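Local coordinates for protein extracellular ligand-binding receptor (Rhodopseudomonas palustris, PDB 4F06) that binds p-hydroxybenzoic acid as the solute-binding protein of an ABC transporter and probably serves the uptake of lignin-derived benzoate derivatives, at residues M86-A89 with P90-Q93; K132-Q136 with K137-K141; A214-N218 with G219-G223; S322-G325 with E326-I329; A362-W366 with G367-Q371. All blocks are in the same frame, centred on the assembly; numbering follows the deposited sequence. Where two conformers were deposited one is given.

All five contacts are local, each a place where a helix ends or begins or a strand turns, and together illustrate how a periplasmic binding protein stops and redirects its chain. Contacts 2 and 3 are Schellman helix ends, their centres about 20 Å apart on the same side of the chain's centre. Contact 1, a proline linking two helices, lies across that centre, about 39 Å from contact 2 and 42 Å from contact 3 between centres. Contacts 4 and 5 reach the same sheet, nearest atoms about 6 Å apart. The side chains of Met86, Val327 and Asp365 lie about 8, 10 and 12 Å from one of the two bound p-hydroxybenzoic acid molecules, too far to touch.

Contact 1: M86-A89 with P90-Q93; sequences MAVA and PLLQ
Between Val88-Ala89 and Leu91-Leu92 the backbone carries a helical course past Pro90 on bonds that span three residues: Leu91 N donates to Val88 O at 3.0 Å, and Leu92 N to Ala89 O at 3.3 Å. The proline thus sits in the link where helix 82-88 passes into helix 92-95 of the periplasmic-binding-protein fold. Pro90 has no N-H to offer to the preceding turn, and its CD instead comes within 3.1 Å of Met86 O. The ring also exerts the usual steric pressure of a proline on the residue before it, with CD 3.4 Å from Ala89 CB.

On the inner side, Val88 sets CG1 anti to its own backbone N (chi1 175°), and this branch meets Leu92 CD2 at 4.0 Å, the two side chains crossing obliquely. Leu91 lies on Lys61 and Gln65 of helix 57-69, which Val88 also touches through Ala64. Val88 and Leu92 both rest on Met99 of strand 99-101, while Ala89 and Leu92 touch Ile116 of strand 116-118; the link is thereby packed onto one edge region of a sheet. A water carries the turn onward, donating to Ala89 O at 2.8 Å and accepting from Gln93 N at 2.9 Å.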
# COMPACT_ATOMS: atom_id res chain seq x y z
N MSE A 86 -9.74 4.39 9.53
CA MSE A 86 -9.93 4.96 10.87
C MSE A 86 -11.37 4.98 11.32
O MSE A 86 -11.64 4.84 12.52
CB MSE A 86 -9.35 6.37 10.92
CG MSE A 86 -7.84 6.50 10.72
SE MSE A 86 -6.86 5.78 12.18
CE MSE A 86 -5.12 6.57 11.70
N ALA A 87 -12.30 5.18 10.39
CA ALA A 87 -13.72 5.21 10.73
C ALA A 87 -14.24 3.83 11.13
O ALA A 87 -15.12 3.73 11.98
CB ALA A 87 -14.51 5.76 9.53
N VAL A 88 -13.69 2.79 10.52
CA VAL A 88 -14.18 1.42 10.77
C VAL A 88 -13.53 0.82 12.03
O VAL A 88 -14.18 0.09 12.77
CB VAL A 88 -13.92 0.53 9.53
CG1 VAL A 88 -14.29 -0.91 9.82
CG2 VAL A 88 -14.71 1.07 8.36
N ALA A 89 -12.27 1.18 12.30
CA ALA A 89 -11.50 0.57 13.40
C ALA A 89 -12.23 0.49 14.76
O ALA A 89 -12.20 -0.57 15.39
CB ALA A 89 -10.18 1.32 13.56
N PRO A 90 -12.87 1.59 15.22
CA PRO A 90 -13.45 1.56 16.59
C PRO A 90 -14.67 0.59 16.66
O PRO A 90 -15.09 0.27 17.77
CB PRO A 90 -13.78 3.05 16.93
CG PRO A 90 -13.76 3.73 15.62
CD PRO A 90 -12.95 2.95 14.64
N LEU A 91 -15.23 0.09 15.54
CA LEU A 91 -16.43 -0.79 15.51
C LEU A 91 -16.06 -2.22 15.86
O LEU A 91 -16.91 -3.01 16.25
CB LEU A 91 -17.13 -0.80 14.05
CG LEU A 91 -17.47 0.51 13.42
CD1 LEU A 91 -17.99 0.20 12.06
CD2 LEU A 91 -18.55 1.17 14.27
N LEU A 92 -14.82 -2.57 15.55
CA LEU A 92 -14.48 -3.98 15.35
C LEU A 92 -14.55 -4.82 16.61
O LEU A 92 -15.04 -5.95 16.57
CB LEU A 92 -13.06 -4.12 14.77
CG LEU A 92 -12.82 -3.37 13.45
CD1 LEU A 92 -11.33 -3.40 13.14
CD2 LEU A 92 -13.69 -3.97 12.33
N GLN A 93 -14.08 -4.26 17.74
CA GLN A 93 -13.98 -5.10 18.91
C GLN A 93 -15.38 -5.42 19.45
O GLN A 93 -15.71 -6.59 19.75
CB GLN A 93 -13.11 -4.45 19.95
CG GLN A 93 -12.90 -5.30 21.20
CD GLN A 93 -11.96 -4.65 22.17
OE1 GLN A 93 -11.66 -3.46 22.11
NE2 GLN A 93 -11.47 -5.46 23.13
O HOH W 1 -12.16 -2.13 17.69

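Contact 2: K132-Q136 with K137-K141; sequences KVAKQ and KGATK
Val133 and Lys137 lie side by side, one turn apart at the end of helix 123-136, and the lysine can be followed outward from the backbone. Its CB lies 3.5 Å from Val133 O, the carbonyl that also accepts from Lys137 N at 2.8 Å, nearly along the C=O axis. CG is set beside the lysine's own backbone N, and there it meets two atoms of the valine at once: Val133 O at 3.3 Å and the methyl carbon CG1 at 3.7 Å. Beyond this point the chain bends at chi2 (-67°) and again at chi3 (-104°), and the double turn leads CD, CE and NZ away from the helix. The aliphatic root of the lysine thus covers the last turn while its charged end departs.

Behind it the helix is closed by two backbone bonds. Ala139 N reaches back to Ala134 O at 3.0 Å, and Gly138 N to Lys135 O at 3.0 Å. Lys137 N adds a weak bond to Ala134 O. A water donates to both Lys135 O and Ala139 O, tying the last turn to the departing chain. On the buried side, Ala134 CB and Ala139 CB meet at 4.3 Å, both residues in contact with Phe163 and Met197. Gly138 has a phi of 92°, at which a CB would be jammed against Lys137 O. Positive phi, paired return bonds and an apolar contact bridging them are the marks of a Schellman motif, which here ends helix 123-136 and sends the chain into strand 141-147.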
# COMPACT_ATOMS: atom_id res chain seq x y z
N LYS A 132 17.39 6.99 3.37
CA LYS A 132 18.72 6.38 3.33
C LYS A 132 19.29 6.40 1.91
O LYS A 132 20.44 6.81 1.69
CB LYS A 132 18.62 4.94 3.86
CG LYS A 132 18.50 4.87 5.40
CD LYS A 132 18.43 3.45 5.99
CE LYS A 132 18.77 3.44 7.48
NZ LYS A 132 19.30 2.13 7.99
N VAL A 133 18.48 6.04 0.94
CA VAL A 133 18.93 6.04 -0.45
C VAL A 133 19.21 7.47 -0.94
O VAL A 133 20.17 7.72 -1.65
CB VAL A 133 17.93 5.34 -1.40
CG1 VAL A 133 18.38 5.49 -2.86
CG2 VAL A 133 17.81 3.88 -1.05
N ALA A 134 18.38 8.42 -0.50
CA ALA A 134 18.60 9.81 -0.92
C ALA A 134 20.02 10.27 -0.53
O ALA A 134 20.75 10.87 -1.34
CB ALA A 134 17.52 10.72 -0.33
N LYS A 135 20.42 9.92 0.70
CA LYS A 135 21.75 10.28 1.14
C LYS A 135 22.81 9.51 0.31
O LYS A 135 23.80 10.09 -0.10
CB LYS A 135 21.88 9.94 2.63
CG LYS A 135 23.25 10.20 3.21
CD LYS A 135 23.43 11.68 3.31
CE LYS A 135 24.87 12.03 3.62
NZ LYS A 135 24.99 13.50 3.76
N GLN A 136 22.59 8.21 0.10
CA GLN A 136 23.57 7.38 -0.64
C GLN A 136 23.74 7.92 -2.06
O GLN A 136 24.85 7.82 -2.60
CB GLN A 136 23.13 5.91 -0.68
CG GLN A 136 23.20 5.14 0.65
CD GLN A 136 24.63 4.90 1.10
OE1 GLN A 136 25.55 5.44 0.54
NE2 GLN A 136 24.82 4.09 2.08
N LYS A 137 22.67 8.49 -2.64
CA LYS A 137 22.70 9.02 -4.01
C LYS A 137 23.26 10.44 -4.08
O LYS A 137 23.30 11.03 -5.16
CB LYS A 137 21.31 8.97 -4.70
CG LYS A 137 20.68 7.58 -4.88
CD LYS A 137 21.44 6.70 -5.85
CE LYS A 137 20.70 6.62 -7.17
NZ LYS A 137 21.60 6.10 -8.24
N GLY A 138 23.66 11.00 -2.95
CA GLY A 138 24.33 12.30 -2.95
C GLY A 138 23.42 13.49 -2.77
O GLY A 138 23.87 14.61 -2.92
N ALA A 139 22.15 13.29 -2.40
CA ALA A 139 21.27 14.44 -2.20
C ALA A 139 21.74 15.24 -1.02
O ALA A 139 22.20 14.67 -0.02
CB ALA A 139 19.83 14.00 -1.97
N THR A 140 21.62 16.55 -1.13
CA THR A 140 21.96 17.36 0.03
C THR A 140 20.84 18.28 0.48
O THR A 140 20.70 18.48 1.70
CB THR A 140 23.19 18.22 -0.22
OG1 THR A 140 22.97 18.97 -1.40
CG2 THR A 140 24.38 17.34 -0.45
N LYS A 141 20.06 18.82 -0.47
CA LYS A 141 18.91 19.65 -0.14
C LYS A 141 17.65 19.07 -0.79
O LYS A 141 17.57 18.99 -2.02
CB LYS A 141 19.15 21.08 -0.63
CG LYS A 141 20.32 21.76 0.09
CD LYS A 141 20.42 23.23 -0.35
CE LYS A 141 21.71 23.89 0.11
NZ LYS A 141 22.07 23.65 1.53
O HOH W 2 24.34 12.82 0.18

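Contact 3: A214-N218 with G219-G223; sequences AYIDN and GLKAG
Tyr215 and the pair Leu220-Lys221 form the tight half of this contact. The tyrosine CG stands anti to its backbone N (chi1 160°), which brings the ring over the turn that follows the helix. Lys221 N lies over one face of the ring, and Lys221 CB comes to 3.5 Å from Tyr215 CZ. Leu220 CB approaches obliquely, 3.7 Å from Tyr215 CD1. The phenol OH is hydrogen-bonded to Val225 O, fixing the far end of the ring, while Leu220 packs against Met187 and Ile190 of helix 184-193.

The outer half is looser. Ile216 CG1 and Lys221 CD run alongside each other at 4.0 Å, and the lysine NZ continues to Leu247 O. A water bridges this side, donating to Ile216 O, which also accepts from Gly219 N, and accepting from Ala222 N at 2.9 Å.

Between the halves the helix is closed by Gly219 N to Ile216 O at 2.9 Å and by a weak bond from Leu220 N to Tyr215 O at 3.1 Å. At Gly219, phi is 89°, and a CB would clash with Asn218 O. With its two return bonds and a glycine in the left-handed helical region, the arrangement is a Schellman motif, ending helix 206-217 ahead of strand 226-230.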
# COMPACT_ATOMS: atom_id res chain seq x y z
N ALA A 214 3.57 16.75 -14.19
CA ALA A 214 3.98 18.14 -13.98
C ALA A 214 5.47 18.26 -13.72
O ALA A 214 6.09 19.23 -14.15
CB ALA A 214 3.19 18.73 -12.83
N TYR A 215 6.03 17.31 -12.96
CA TYR A 215 7.49 17.29 -12.66
C TYR A 215 8.29 17.23 -13.99
O TYR A 215 9.29 17.95 -14.18
CB TYR A 215 7.75 16.10 -11.72
CG TYR A 215 9.15 15.60 -11.66
CD1 TYR A 215 10.14 16.35 -11.04
CD2 TYR A 215 9.47 14.36 -12.18
CE1 TYR A 215 11.47 15.92 -10.97
CE2 TYR A 215 10.79 13.87 -12.10
CZ TYR A 215 11.78 14.64 -11.49
OH TYR A 215 13.06 14.15 -11.46
N ILE A 216 7.84 16.37 -14.90
CA ILE A 216 8.51 16.24 -16.20
C ILE A 216 8.22 17.46 -17.08
O ILE A 216 9.14 18.05 -17.66
CB ILE A 216 8.02 14.97 -16.91
CG1 ILE A 216 8.45 13.71 -16.13
CG2 ILE A 216 8.51 14.93 -18.36
CD1 ILE A 216 7.67 12.48 -16.55
N ASP A 217 6.94 17.85 -17.18
CA ASP A 217 6.56 18.84 -18.19
C ASP A 217 7.02 20.25 -17.85
O ASP A 217 7.11 21.08 -18.73
CB ASP A 217 5.05 18.81 -18.45
CG ASP A 217 4.58 17.52 -19.11
OD1 ASP A 217 5.39 16.69 -19.58
OD2 ASP A 217 3.34 17.29 -19.13
N ASN A 218 7.23 20.53 -16.55
CA ASN A 218 7.82 21.77 -16.10
C ASN A 218 9.32 21.75 -16.11
O ASN A 218 9.95 22.76 -15.75
CB ASN A 218 7.26 22.22 -14.76
CG ASN A 218 5.81 22.63 -14.86
OD1 ASN A 218 4.88 21.84 -14.57
ND2 ASN A 218 5.59 23.85 -15.31
N GLY A 219 9.94 20.65 -16.55
CA GLY A 219 11.39 20.69 -16.81
C GLY A 219 12.24 20.34 -15.63
O GLY A 219 13.46 20.41 -15.73
N LEU A 220 11.66 20.00 -14.47
CA LEU A 220 12.50 19.75 -13.30
C LEU A 220 13.39 18.54 -13.49
O LEU A 220 14.56 18.54 -13.09
CB LEU A 220 11.66 19.61 -12.03
CG LEU A 220 11.14 20.93 -11.45
CD1 LEU A 220 10.05 21.57 -12.34
CD2 LEU A 220 10.62 20.72 -10.05
N LYS A 221 12.84 17.48 -14.09
CA LYS A 221 13.58 16.24 -14.28
C LYS A 221 14.79 16.52 -15.20
O LYS A 221 15.93 16.10 -14.89
CB LYS A 221 12.66 15.19 -14.88
CG LYS A 221 13.30 13.80 -14.90
CD LYS A 221 12.28 12.77 -15.44
CE LYS A 221 12.67 11.30 -15.25
NZ LYS A 221 13.98 11.11 -15.90
N ALA A 222 14.57 17.21 -16.32
CA ALA A 222 15.67 17.51 -17.23
C ALA A 222 16.65 18.52 -16.65
O ALA A 222 17.79 18.57 -17.09
CB ALA A 222 15.11 18.03 -18.54
N GLY A 223 16.21 19.28 -15.64
CA GLY A 223 17.01 20.28 -14.95
C GLY A 223 17.84 19.64 -13.83
O GLY A 223 18.55 20.34 -13.14
O HOH W 3 11.91 17.45 -17.47

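Contact 4: S322-G325 with E326-I329; sequences SPRG and EVSI
The guanidinium of Arg324, whose side chain crosses that of Val327 at about a right angle, receives Ser322 OG at its edge and in its plane. NE donates to that oxygen at 3.1 Å with an N-H···O angle of 157°. Val327 CG1 approaches the flat group obliquely, and its closest arginine atom is CD, at 3.7 Å. The arginine CG sits between the backbone N and the carbonyl carbon (chi1 79°), the crowded position, and a further bend at chi3 folds the chain back over the turn towards the serine.

Ser322 OG also accepts from Arg324 N at 3.1 Å, in a nearly straight bond of 170°, so backbone and side chain of one residue grip the same oxygen. This is an ST turn, set within a type I beta turn from Ser322 to Gly325. The turn closes the hairpin of strands 319-322 and 327-329, and Ser322 and Gly325 face each other as a hydrogen-bonded pair: Ser322 N to Gly325 O at 2.9 Å, Gly325 N to Ser322 O at 3.0 Å. Gly325 has a positive phi at which a CB would be jammed against Arg324 O.

Asp290 OD2 is hydrogen-bonded to Ser322 OG and salt-bridged to Arg324 NH2, while Gln338 OE1 meets NH1. An alanine at Ser322 removes the oxygen shared by Arg324 N and NE, and would probably leave Asp290 without its hydroxyl partner and the guanidinium with less to fix its rotation. Val327, on the following strand, packs against the turn, its CG2 3.8 Å from Ser322 CB and its CG1 3.6 Å from Gly325 O.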
# COMPACT_ATOMS: atom_id res chain seq x y z
N SER A 322 5.70 -14.49 0.65
CA SER A 322 4.72 -13.79 -0.18
C SER A 322 5.26 -13.68 -1.61
O SER A 322 6.47 -13.72 -1.81
CB SER A 322 4.55 -12.40 0.45
OG SER A 322 3.81 -11.51 -0.39
N PRO A 323 4.39 -13.40 -2.58
CA PRO A 323 4.90 -13.02 -3.91
C PRO A 323 5.88 -11.84 -3.82
O PRO A 323 6.76 -11.71 -4.67
CB PRO A 323 3.62 -12.64 -4.67
CG PRO A 323 2.59 -13.55 -4.05
CD PRO A 323 2.92 -13.56 -2.58
N ARG A 324 5.74 -10.99 -2.78
CA ARG A 324 6.64 -9.81 -2.68
C ARG A 324 8.02 -10.09 -2.11
O ARG A 324 8.91 -9.22 -2.18
CB ARG A 324 5.95 -8.72 -1.82
CG ARG A 324 6.05 -9.00 -0.30
CD ARG A 324 5.14 -8.06 0.51
NE ARG A 324 3.76 -8.55 0.49
CZ ARG A 324 2.73 -7.86 1.04
NH1 ARG A 324 2.95 -6.64 1.56
NH2 ARG A 324 1.50 -8.40 0.99
N GLY A 325 8.19 -11.25 -1.43
CA GLY A 325 9.39 -11.55 -0.62
C GLY A 325 8.97 -12.24 0.67
O GLY A 325 7.78 -12.44 0.93
N GLU A 326 9.95 -12.60 1.49
CA GLU A 326 9.66 -13.18 2.82
C GLU A 326 8.99 -12.13 3.69
O GLU A 326 9.42 -10.97 3.69
CB GLU A 326 10.97 -13.69 3.44
CG GLU A 326 11.60 -14.78 2.59
CD GLU A 326 12.71 -15.57 3.24
OE1 GLU A 326 13.37 -15.10 4.18
OE2 GLU A 326 12.94 -16.69 2.73
N VAL A 327 7.95 -12.53 4.42
CA VAL A 327 7.19 -11.59 5.27
C VAL A 327 6.81 -12.26 6.57
O VAL A 327 6.87 -13.48 6.71
CB VAL A 327 5.91 -11.09 4.56
CG1 VAL A 327 6.24 -10.28 3.31
CG2 VAL A 327 4.95 -12.24 4.27
N SER A 328 6.40 -11.45 7.54
CA SER A 328 5.82 -11.99 8.76
C SER A 328 4.88 -10.99 9.36
O SER A 328 4.97 -9.79 9.03
CB SER A 328 6.93 -12.35 9.79
OG SER A 328 7.69 -11.19 10.10
N ILE A 329 3.99 -11.42 10.25
CA ILE A 329 3.17 -10.45 11.00
C ILE A 329 3.82 -10.25 12.37
O ILE A 329 3.93 -11.19 13.19
CB ILE A 329 1.73 -10.98 11.18
CG1 ILE A 329 1.02 -11.14 9.83
CG2 ILE A 329 0.98 -10.00 12.09
CD1 ILE A 329 0.98 -9.86 8.97

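Contact 5: A362-W366 with G367-Q371; sequences AQPDW and GLAKQ
Hydrogen bonds at Asp365 start the short, weakly bonded C-terminal helix, through Gly367, Leu368 and Ala369. The backbone O of Asp365 serves two donors: Ala369 N at 3.0 Å, lying in the carbonyl plane, and Leu368 N at 3.0 Å, well above it. The side chain adds a third link. With CG anti to the backbone N (chi1 178°), OD1 swings over the first turn and accepts from Gly367 N at 3.0 Å, met from above the carboxylate plane. This is the N-cap bond. A water extends the pattern, donating to Trp366 O and accepting from Lys370 N at 2.7 Å.

Apolar contacts flank the cap. Pro364 CG lies 3.7 Å above the plane of the Trp366 ring, over its centre, and also meets Ala369 CB at 4.2 Å. The same methyl stands 4.3 Å from Trp366 CE3. Leu368 brings CG to 3.4 Å from Asp365 OD2, so the carboxylate borders a hydrocarbon side.

Polar partners beyond the turn complete the grip, since OD1 is also hydrogen-bonded to Ser107 OG and Thr122 OG1. An alanine at Asp365 takes away OD1, which is likely to leave the first turn of the helix less firmly started and the Ser107 and Thr122 hydroxyls without this partner. A buried carboxylate oxygen held by one amide and two hydroxyls, at the N-terminal end of a helix, probably has its negative charge stabilised there.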
# COMPACT_ATOMS: atom_id res chain seq x y z
N ALA A 362 13.43 -7.07 5.70
CA ALA A 362 12.74 -7.26 6.99
C ALA A 362 12.58 -5.93 7.75
O ALA A 362 12.91 -5.79 8.93
CB ALA A 362 13.50 -8.31 7.80
N GLN A 363 12.02 -4.93 7.04
CA GLN A 363 11.71 -3.64 7.69
C GLN A 363 10.42 -3.75 8.51
O GLN A 363 9.42 -4.26 7.99
CB GLN A 363 11.53 -2.56 6.64
CG GLN A 363 12.72 -2.40 5.71
CD GLN A 363 13.98 -1.98 6.42
OE1 GLN A 363 14.95 -2.79 6.58
NE2 GLN A 363 14.00 -0.77 6.87
N PRO A 364 10.42 -3.30 9.78
CA PRO A 364 9.19 -3.23 10.56
C PRO A 364 8.44 -1.91 10.26
O PRO A 364 8.86 -1.13 9.38
CB PRO A 364 9.74 -3.20 11.98
CG PRO A 364 10.98 -2.33 11.86
CD PRO A 364 11.60 -2.80 10.52
N ASP A 365 7.32 -1.70 10.95
CA ASP A 365 6.70 -0.37 10.89
C ASP A 365 7.54 0.60 11.72
O ASP A 365 7.33 0.73 12.93
CB ASP A 365 5.25 -0.42 11.38
CG ASP A 365 4.62 0.95 11.37
OD1 ASP A 365 5.21 1.90 10.80
OD2 ASP A 365 3.53 1.09 11.94
N TRP A 366 8.47 1.31 11.09
CA TRP A 366 9.29 2.24 11.83
C TRP A 366 8.52 3.34 12.52
O TRP A 366 9.07 3.99 13.40
CB TRP A 366 10.33 2.88 10.91
CG TRP A 366 11.34 1.93 10.33
CD1 TRP A 366 11.52 1.57 9.00
CD2 TRP A 366 12.35 1.25 11.09
NE1 TRP A 366 12.60 0.70 8.88
CE2 TRP A 366 13.12 0.44 10.12
CE3 TRP A 366 12.67 1.18 12.44
CZ2 TRP A 366 14.18 -0.38 10.52
CZ3 TRP A 366 13.75 0.37 12.83
CH2 TRP A 366 14.47 -0.41 11.89
N GLY A 367 7.25 3.61 12.13
CA GLY A 367 6.46 4.61 12.83
C GLY A 367 6.10 4.23 14.26
O GLY A 367 5.82 5.09 15.09
N LEU A 368 6.10 2.93 14.56
CA LEU A 368 5.72 2.41 15.90
C LEU A 368 6.89 1.73 16.59
O LEU A 368 6.87 1.56 17.81
CB LEU A 368 4.58 1.41 15.79
CG LEU A 368 3.30 1.98 15.21
CD1 LEU A 368 2.25 0.86 15.21
CD2 LEU A 368 2.83 3.24 15.94
N ALA A 369 7.90 1.29 15.84
CA ALA A 369 8.93 0.40 16.42
C ALA A 369 9.78 1.07 17.52
O ALA A 369 10.33 0.37 18.38
CB ALA A 369 9.82 -0.17 15.32
N LYS A 370 9.88 2.41 17.54
CA LYS A 370 10.71 3.07 18.54
C LYS A 370 9.89 3.71 19.65
O LYS A 370 10.43 4.40 20.51
CB LYS A 370 11.66 4.10 17.90
CG LYS A 370 12.72 3.43 17.05
CD LYS A 370 13.73 4.45 16.60
CE LYS A 370 14.58 3.89 15.47
NZ LYS A 370 15.67 4.84 15.10
N GLN A 371 8.58 3.47 19.64
CA GLN A 371 7.73 3.93 20.75
C GLN A 371 8.04 3.09 21.98
O GLN A 371 8.01 1.87 21.88
CB GLN A 371 6.26 3.76 20.35
CG GLN A 371 5.87 4.81 19.33
CD GLN A 371 4.39 4.81 19.07
OE1 GLN A 371 3.64 3.98 19.60
NE2 GLN A 371 3.95 5.75 18.24
O HOH W 4 8.62 4.44 16.23